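Local atomic coordinates of CrataBL (Crataeva tapia, PDB entry 4IHZ), a protein that inhibits factor Xa and, less strongly, trypsin, and also acts as a lectin that binds glucose and N-acetylglucosamine. Residues Arg113-Arg116 and Tyr121-Val124; Val124-Pro127 and Pro132-Asp135. All coordinates share one frame; numbering follows the deposited sequence.

Contact 1 (Arg113-Arg116 and Tyr121-Val124)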
loop_
_atom_site.group_PDB
_atom_site.type_symbol
_atom_site.label_atom_id
_atom_site.label_comp_id
_atom_site.label_asym_id
_atom_site.label_seq_id
_atom_site.Cartn_x
_atom_site.Cartn_y
_atom_site.Cartn_z
ATOM N N ARG A 113 -3.582 -15.647 11.801
ATOM C CA ARG A 113 -4.752 -16.494 11.935
ATOM C C ARG A 113 -5.595 -15.976 13.075
ATOM O O ARG A 113 -5.083 -15.320 13.979
ATOM C CB ARG A 113 -4.368 -17.964 12.257
ATOM C CG ARG A 113 -3.487 -18.571 11.182
ATOM C CD ARG A 113 -3.051 -19.979 11.564
ATOM N NE ARG A 113 -2.160 -20.449 10.509
ATOM C CZ ARG A 113 -1.741 -21.700 10.380
ATOM N NH1 ARG A 113 -2.131 -22.628 11.253
ATOM N NH2 ARG A 113 -0.936 -22.004 9.376
ATOM N N ILE A 114 -6.883 -16.307 13.023
ATOM C CA ILE A 114 -7.809 -16.071 14.141
ATOM C C ILE A 114 -7.983 -17.430 14.830
ATOM O O ILE A 114 -8.340 -18.416 14.176
ATOM C CB ILE A 114 -9.170 -15.575 13.653
ATOM C CG1 ILE A 114 -9.004 -14.218 12.952
ATOM C CG2 ILE A 114 -10.153 -15.443 14.843
ATOM C CD1 ILE A 114 -10.292 -13.708 12.239
ATOM N N GLU A 115 -7.687 -17.480 16.122
ATOM C CA GLU A 115 -7.839 -18.749 16.880
ATOM C C GLU A 115 -8.754 -18.556 18.041
ATOM O O GLU A 115 -8.801 -17.472 18.618
ATOM C CB GLU A 115 -6.491 -19.278 17.363
ATOM C CG GLU A 115 -5.571 -19.667 16.193
ATOM C CD GLU A 115 -4.190 -20.138 16.588
ATOM O OE1 GLU A 115 -3.852 -20.155 17.797
ATOM O OE2 GLU A 115 -3.412 -20.476 15.655
ATOM N N ARG A 116 -9.476 -19.616 18.426
ATOM C CA ARG A 116 -10.264 -19.498 19.656
ATOM C C ARG A 116 -9.359 -19.395 20.879
ATOM O O ARG A 116 -8.294 -19.999 20.937
ATOM C CB ARG A 116 -11.225 -20.664 19.839
ATOM C CG ARG A 116 -12.281 -20.709 18.757
ATOM C CD ARG A 116 -13.406 -21.633 19.149
ATOM N NE ARG A 116 -14.505 -21.538 18.175
ATOM C CZ ARG A 116 -15.413 -20.556 18.157
ATOM N NH1 ARG A 116 -15.383 -19.569 19.045
ATOM N NH2 ARG A 116 -16.344 -20.556 17.211
ATOM N N TYR A 121 -11.536 -14.872 21.081
ATOM C CA TYR A 121 -10.581 -15.181 20.038
ATOM C C TYR A 121 -9.247 -14.576 20.384
ATOM O O TYR A 121 -9.134 -13.762 21.305
ATOM C CB TYR A 121 -11.079 -14.658 18.680
ATOM C CG TYR A 121 -12.361 -15.295 18.203
ATOM C CD1 TYR A 121 -12.335 -16.548 17.544
ATOM C CD2 TYR A 121 -13.585 -14.683 18.409
ATOM C CE1 TYR A 121 -13.514 -17.140 17.102
ATOM C CE2 TYR A 121 -14.773 -15.290 17.972
ATOM C CZ TYR A 121 -14.712 -16.515 17.311
ATOM O OH TYR A 121 -15.868 -17.127 16.862
ATOM N N LYS A 122 -8.231 -14.961 19.635
ATOM C CA LYS A 122 -6.981 -14.244 19.632
ATOM C C LYS A 122 -6.464 -14.190 18.202
ATOM O O LYS A 122 -6.814 -15.022 17.353
ATOM C CB LYS A 122 -5.951 -14.927 20.520
ATOM C CG LYS A 122 -5.517 -16.306 20.053
ATOM C CD LYS A 122 -4.519 -16.912 21.015
ATOM C CE LYS A 122 -4.200 -18.340 20.573
ATOM N NZ LYS A 122 -3.187 -18.986 21.469
ATOM N N LEU A 123 -5.660 -13.174 17.930
ATOM C CA LEU A 123 -4.894 -13.119 16.684
ATOM C C LEU A 123 -3.521 -13.708 16.920
ATOM O O LEU A 123 -2.912 -13.534 18.000
ATOM C CB LEU A 123 -4.734 -11.659 16.214
ATOM C CG LEU A 123 -6.010 -10.922 15.855
ATOM C CD1 LEU A 123 -5.567 -9.502 15.382
ATOM C CD2 LEU A 123 -6.749 -11.639 14.766
ATOM N N VAL A 124 -3.018 -14.427 15.910
ATOM C CA VAL A 124 -1.654 -14.939 15.957
ATOM C C VAL A 124 -0.996 -14.547 14.640
ATOM O O VAL A 124 -1.679 -14.342 13.626
ATOM C CB VAL A 124 -1.611 -16.495 16.172
ATOM C CG1 VAL A 124 -2.404 -16.868 17.431
ATOM C CG2 VAL A 124 -2.142 -17.204 14.934
HETATM O O HOH W 1 -3.270 -21.533 19.930
HETATM O O HOH W 2 -6.030 -20.083 22.562
#

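Contact 2 (Val124-Pro127 and Pro132-Asp135)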
loop_
_atom_site.group_PDB
_atom_site.type_symbol
_atom_site.label_atom_id
_atom_site.label_comp_id
_atom_site.label_asym_id
_atom_site.label_seq_id
_atom_site.Cartn_x
_atom_site.Cartn_y
_atom_site.Cartn_z
ATOM N N VAL A 124 -3.018 -14.427 15.910
ATOM C CA VAL A 124 -1.654 -14.939 15.957
ATOM C C VAL A 124 -0.996 -14.547 14.640
ATOM O O VAL A 124 -1.679 -14.342 13.626
ATOM C CB VAL A 124 -1.611 -16.495 16.172
ATOM C CG1 VAL A 124 -2.404 -16.868 17.431
ATOM C CG2 VAL A 124 -2.142 -17.204 14.934
ATOM N N HIS A 125 0.320 -14.441 14.646
ATOM C CA HIS A 125 1.026 -14.200 13.387
ATOM C C HIS A 125 1.862 -15.445 13.132
ATOM O O HIS A 125 2.453 -15.980 14.061
ATOM C CB HIS A 125 1.923 -12.977 13.486
ATOM C CG HIS A 125 2.681 -12.715 12.225
ATOM N ND1 HIS A 125 4.022 -13.010 12.090
ATOM C CD2 HIS A 125 2.272 -12.239 11.024
ATOM C CE1 HIS A 125 4.416 -12.700 10.866
ATOM N NE2 HIS A 125 3.367 -12.256 10.192
ATOM N N CYS A 126 1.933 -15.864 11.873
ATOM C CA CYS A 126 2.536 -17.161 11.553
ATOM C C CYS A 126 3.647 -16.909 10.581
ATOM O O CYS A 126 3.402 -16.725 9.395
ATOM C CB CYS A 126 1.502 -18.100 10.938
ATOM S SG CYS A 126 0.079 -18.378 12.031
ATOM N N PRO A 127 4.886 -16.884 11.088
ATOM C CA PRO A 127 6.006 -16.727 10.186
ATOM C C PRO A 127 5.920 -17.764 9.041
ATOM O O PRO A 127 5.676 -18.959 9.275
ATOM C CB PRO A 127 7.210 -16.902 11.110
ATOM C CG PRO A 127 6.671 -16.567 12.479
ATOM C CD PRO A 127 5.323 -17.163 12.467
ATOM N N PRO A 132 4.829 -23.089 14.225
ATOM C CA PRO A 132 4.070 -22.455 15.311
ATOM C C PRO A 132 3.883 -20.991 15.005
ATOM O O PRO A 132 4.684 -20.391 14.292
ATOM C CB PRO A 132 5.015 -22.558 16.512
ATOM C CG PRO A 132 5.976 -23.628 16.148
ATOM C CD PRO A 132 6.170 -23.496 14.673
ATOM N N CYS A 133 2.832 -20.430 15.573
ATOM C CA CYS A 133 2.539 -19.027 15.361
ATOM C C CYS A 133 2.797 -18.304 16.682
ATOM O O CYS A 133 2.876 -18.927 17.737
ATOM C CB CYS A 133 1.084 -18.868 14.922
ATOM S SG CYS A 133 0.615 -19.799 13.443
ATOM N N ARG A 134 2.905 -16.977 16.634
ATOM C CA ARG A 134 3.105 -16.196 17.836
ATOM C C ARG A 134 1.836 -15.435 18.167
ATOM O O ARG A 134 1.275 -14.768 17.310
ATOM C CB ARG A 134 4.239 -15.190 17.629
ATOM C CG ARG A 134 5.627 -15.830 17.685
ATOM C CD ARG A 134 6.714 -14.807 17.584
ATOM N NE ARG A 134 8.024 -15.463 17.486
ATOM C CZ ARG A 134 8.786 -15.507 16.390
ATOM N NH1 ARG A 134 8.420 -14.924 15.251
ATOM N NH2 ARG A 134 9.949 -16.163 16.451
ATOM N N ASP A 135 1.411 -15.501 19.416
ATOM C CA ASP A 135 0.192 -14.803 19.842
ATOM C C ASP A 135 0.417 -13.294 19.779
ATOM O O ASP A 135 1.447 -12.781 20.192
ATOM C CB ASP A 135 -0.180 -15.202 21.284
ATOM C CG ASP A 135 -0.712 -16.644 21.401
ATOM O OD1 ASP A 135 -0.943 -17.333 20.392
ATOM O OD2 ASP A 135 -0.898 -17.092 22.542
#

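Contact 1 (Arg113-Arg116 and Tyr121-Val124)
Glu115 and Lys122 face each other as a hydrogen-bonded antiparallel pair, and their backbones exchange two bonds: Glu115 N to Lys122 O is nearly straight at 175°, and Lys122 N reaches Glu115 O over 2.8 Å. Above the backbone the two side chains meet at a slant. Lys122 CE lies 3.3 Å from Glu115 OE1, whereas the salt bridge from Lys122 NZ to Glu115 OE1 is long, 3.9 Å, and a water that donates to OE1 and accepts from NZ spans it. Glu115 OE2 rests on Val124 CG2. Arg113 and Val124 form the other hydrogen-bonded pair between the segments; the hairpin belongs to the beta-trefoil fold of Kunitz-type inhibitors. On the other face, a chi1 of -63° sets Ile114 CG2 opposite the backbone N and 3.6 Å from Tyr121 CD1, and Ile114 CG1 lies against Leu123 CD2. The phenol of Tyr121 runs alongside Arg116, with CE1 against one face of the guanidinium and the two planes 34° apart. Farther out, Phe160 meets the Tyr121 ring, and a glycerol accepts a hydrogen bond from Arg116 NH2. Asn68 OD1 accepts a hydrogen bond from Arg113 NE, and Asp135 pairs with Lys122 NZ in a salt bridge.

Contact 2 (Val124-Pro127 and Pro132-Asp135)
Cys126 and Cys133 are joined by a disulfide, SG to SG 2.1 Å, that ties together the two arms of a beta hairpin in the beta-trefoil, next to the loop between strands 120-125 and 134-139. Its chi3 of 98° is close to the perpendicular setting that a disulfide prefers. In both cysteines SG lies anti to the carbonyl carbon, and the two sulfurs meet beside the arms, on the side of Val124. One pair along the strands, His125 and Arg134 satisfy each other's backbone in both directions. His125 N donates to Arg134 O over 2.8 Å, from a position tilted 20° out of the carbonyl plane. In return, Arg134 N donates a hydrogen bond to His125 O, lying in the plane of that carbonyl. Arg134 O also receives a CA-H contact from Val124, and Cys133 CB packs 3.3 Å from His125 O. The imidazole turns to Gly109 and Phe112 rather than to Arg134: NE2 is hydrogen-bonded to Gly109 O, and the ring meets Phe112 edge-to-face. Cys126 shares a backbone hydrogen bond with Trp111. Asp135 turns its carboxylate alongside Val124, with OD1 3.3 Å from Val124 CG1, but its charged partner is Lys122. The backbone N of Asp135 donates to Asp153 OD1. On the disulfide's side of the strands, Val124 CG2 rests on Cys133 CB at 3.6 Å. On the face that carries His125 and Arg134, the ring of Pro127 and the side chain of Arg134 cross almost perpendicularly, and Pro127 CG comes within 3.7 Å of Arg134 NH1.

In the fold
Contacts 1 and 2 are successive hairpins of one antiparallel sheet, in which strand 120-125 is the middle partner of 112-117 and 134-139; their centres lie 9 Å apart. Val124 is shared and sits where the two hairpins meet in strand 120-125. A salt bridge from Lys122 NZ to Asp135 OD1, 3.0 Å, joins the two and is shorter than the bridge from the same amine within contact 1. Nearer the loop between 124-127 and 132-135, Arg113 NE packs 3.4 Å from Cys126 SG and 4.1 Å from Cys133 SG, beside the disulfide. A glycerol lies about 3 Å from the Tyr121 side chain and a sulfate about 5 Å from that of Pro127, both probably from the crystallisation liquor.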